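Local coordinates for orotidine 5'-phosphate decarboxylase (PDB 2CZD) that catalyses the decarboxylation of orotidine 5'-monophosphate to UMP, the last step of de novo UMP biosynthesis, and works as a homodimer, at the interface of chains A and B. Sequence-based numbering; all coordinates share one arbitrary frame. Chains: chain A/B, Orotidine 5'-phosphate decarboxylase.

The interface of chains A and B. Residues chain A 85, 87, 108, 110, 112-113, 117; chain B 87-88.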
ATOM      1  N   HIS A  85      -4.904  -2.553   5.808  1.00  7.03           N
ATOM      2  CA  HIS A  85      -5.205  -3.974   5.665  1.00  6.95           C
ATOM      3  C   HIS A  85      -5.030  -4.704   6.988  1.00  8.31           C
ATOM      4  O   HIS A  85      -4.225  -4.322   7.835  1.00  9.57           O
ATOM      5  CB  HIS A  85      -4.267  -4.636   4.656  1.00  8.33           C
ATOM      6  CG  HIS A  85      -4.775  -4.620   3.253  1.00  7.30           C
ATOM      7  ND1 HIS A  85      -5.877  -5.347   2.859  1.00  8.21           N
ATOM      8  CD2 HIS A  85      -4.312  -3.997   2.140  1.00  5.88           C
ATOM      9  CE1 HIS A  85      -6.076  -5.173   1.565  1.00  6.90           C
ATOM     10  NE2 HIS A  85      -5.139  -4.358   1.100  1.00  4.98           N
ATOM     11  N   PHE A  87      -4.539  -8.139   6.835  1.00  9.35           N
ATOM     12  CA  PHE A  87      -3.697  -9.310   6.562  1.00  7.11           C
ATOM     13  C   PHE A  87      -2.239  -9.247   6.943  1.00 10.29           C
ATOM     14  O   PHE A  87      -1.623 -10.287   7.167  1.00 10.20           O
ATOM     15  CB  PHE A  87      -3.868  -9.765   5.094  1.00  9.05           C
ATOM     16  CG  PHE A  87      -3.113  -8.965   4.088  1.00 13.38           C
ATOM     17  CD1 PHE A  87      -1.733  -9.107   3.948  1.00 15.66           C
ATOM     18  CD2 PHE A  87      -3.789  -8.152   3.188  1.00 17.30           C
ATOM     19  CE1 PHE A  87      -1.053  -8.450   2.909  1.00 17.76           C
ATOM     20  CE2 PHE A  87      -3.108  -7.494   2.143  1.00 12.16           C
ATOM     21  CZ  PHE A  87      -1.751  -7.647   2.005  1.00 12.16           C
ATOM     22  N   MET A 108     -12.833  -8.035   0.249  1.00  9.26           N
ATOM     23  CA  MET A 108     -12.772  -7.214  -0.953  1.00  7.38           C
ATOM     24  C   MET A 108     -13.737  -7.781  -2.000  1.00 10.40           C
ATOM     25  O   MET A 108     -14.297  -8.862  -1.809  1.00 11.79           O
ATOM     26  CB  MET A 108     -11.338  -7.106  -1.457  1.00 10.41           C
ATOM     27  CG  MET A 108     -10.483  -6.283  -0.493  1.00 11.23           C
ATOM     28  SD  MET A 108      -8.757  -6.141  -0.955  1.00 11.63           S
ATOM     29  CE  MET A 108      -8.800  -4.749  -2.030  1.00 14.67           C
ATOM     30  N   HIS A 110     -13.218  -7.646  -5.769  1.00  9.81           N
ATOM     31  CA  HIS A 110     -12.714  -7.969  -7.101  1.00 10.52           C
ATOM     32  C   HIS A 110     -12.503  -9.482  -7.124  1.00  9.25           C
ATOM     33  O   HIS A 110     -12.353 -10.119  -6.079  1.00  9.44           O
ATOM     34  CB  HIS A 110     -11.400  -7.231  -7.368  1.00  9.16           C
ATOM     35  CG  HIS A 110     -10.331  -7.519  -6.359  1.00  9.72           C
ATOM     36  ND1 HIS A 110     -10.385  -7.053  -5.061  1.00  9.10           N
ATOM     37  CD2 HIS A 110      -9.168  -8.202  -6.470  1.00  8.31           C
ATOM     38  CE1 HIS A 110      -9.296  -7.438  -4.416  1.00  8.99           C
ATOM     39  NE2 HIS A 110      -8.543  -8.138  -5.249  1.00  8.32           N
ATOM     40  N   GLY A 112      -9.985 -11.365  -7.714  1.00  8.72           N
ATOM     41  CA  GLY A 112      -8.800 -11.801  -7.004  1.00  8.04           C
ATOM     42  C   GLY A 112      -8.958 -11.950  -5.496  1.00  8.58           C
ATOM     43  O   GLY A 112      -8.190 -12.676  -4.864  1.00  9.62           O
ATOM     44  N   ALA A 113      -9.943 -11.262  -4.915  1.00  8.16           N
ATOM     45  CA  ALA A 113     -10.175 -11.337  -3.471  1.00  8.86           C
ATOM     46  C   ALA A 113     -10.591 -12.751  -3.031  1.00  8.81           C
ATOM     47  O   ALA A 113     -10.439 -13.116  -1.866  1.00 10.02           O
ATOM     48  CB  ALA A 113     -11.251 -10.335  -3.065  1.00 11.83           C
ATOM     49  N   ILE A 117      -7.891 -13.310   0.424  1.00  8.72           N
ATOM     50  CA  ILE A 117      -8.526 -12.394   1.355  1.00  8.15           C
ATOM     51  C   ILE A 117      -9.880 -12.865   1.873  1.00  7.42           C
ATOM     52  O   ILE A 117     -10.075 -13.028   3.082  1.00  8.66           O
ATOM     53  CB  ILE A 117      -8.700 -10.980   0.726  1.00  7.84           C
ATOM     54  CG1 ILE A 117      -7.330 -10.349   0.483  1.00 10.19           C
ATOM     55  CG2 ILE A 117      -9.549 -10.086   1.637  1.00  8.72           C
ATOM     56  CD1 ILE A 117      -7.426  -8.989  -0.163  1.00 15.72           C
TER
ATOM     57  N   PHE B  87      -1.054 -11.330  -1.799  1.00  7.71           N
ATOM     58  CA  PHE B  87      -2.289 -11.596  -1.025  1.00  8.93           C
ATOM     59  C   PHE B  87      -3.599 -11.114  -1.630  1.00  9.12           C
ATOM     60  O   PHE B  87      -4.621 -11.779  -1.497  1.00 10.09           O
ATOM     61  CB  PHE B  87      -2.132 -10.969   0.390  1.00 10.03           C
ATOM     62  CG  PHE B  87      -2.675 -11.793   1.542  1.00 16.45           C
ATOM     63  CD1 PHE B  87      -4.021 -12.117   1.631  1.00 17.88           C
ATOM     64  CD2 PHE B  87      -1.830 -12.189   2.579  1.00 14.05           C
ATOM     65  CE1 PHE B  87      -4.522 -12.839   2.747  1.00 12.39           C
ATOM     66  CE2 PHE B  87      -2.340 -12.916   3.703  1.00 11.61           C
ATOM     67  CZ  PHE B  87      -3.673 -13.229   3.762  1.00 11.60           C
ATOM     68  N   VAL B  88      -3.565  -9.973  -2.308  1.00  7.57           N
ATOM     69  CA  VAL B  88      -4.767  -9.373  -2.851  1.00  7.92           C
ATOM     70  C   VAL B  88      -5.287 -10.037  -4.118  1.00 10.30           C
ATOM     71  O   VAL B  88      -6.401  -9.768  -4.544  1.00  9.66           O
ATOM     72  CB  VAL B  88      -4.529  -7.837  -3.014  1.00  9.38           C
ATOM     73  CG1 VAL B  88      -5.762  -7.118  -3.543  1.00 10.09           C
ATOM     74  CG2 VAL B  88      -4.194  -7.256  -1.631  1.00 14.66           C
TER
HETATM   75  O   HOH W   1      -7.085 -12.536  -2.291  1.00  9.38           O
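A:Phe87 and B:Phe87, the same residue from each subunit, stack on one another at the homodimer interface: their centroids lie 4.3 Å apart and their planes are inclined by 20°. The two side chains slide past each other in opposite directions, and each ring therefore receives the other's CB on its face as a CH-pi contact. Followed outward, B:Phe87 starts with CB, over the face of A:Phe87 but displaced toward the rim where CE1 and CZ lie. CG comes next, against A:Phe87 CD1 and CG, and then CD2, with B:Phe87 CD2 3.4 Å from A:Phe87 CD1. At the opposite edge of the ring, B:Phe87 CD1 lies 3.9 Å from A:Ile117 CG1. The outer atoms CE1, CE2 and CZ all finish against A:Phe87 CB, which sits above the ring centre. Replacing B:Phe87 with an alanine would probably leave A:Phe87 without its stacking partner and A:Ile117 CG1 without its aromatic neighbour, opening a gap at the subunit boundary.

The next residue, B:Val88, has its side chain inserted among chain A residues. With CG1 anti to the backbone N (chi1 -178°), this methyl faces A:His110 and the sulfur of A:Met108, while CG2 meets A:Phe87 CE2 at 3.9 Å and A:Ile117 CD1 at 4.0 Å. Its carbonyl is fixed too: A:His110 NE2 donates to B:Val88 O over 2.8 Å, nearly straight (162° at H), with the acceptor close to the imidazole plane. A:Ala113 N lies over one face of that imidazole. Water 1 lies 2.7 Å from B:Phe87 O and also bonds A:Gly112 O and A:Ile117 N.

Within chain A, the patch gathers A:His85 at the end of strand 81-85, A:Phe87 just beyond it, the loop and 3-10 helix 111-114 that follow strand 101-105, and the loop after that helix, which carries A:Ile117. Its centre is about 8 Å from the catalytic A:Lys59, placing this dimer contact beside the active site of the TIM barrel.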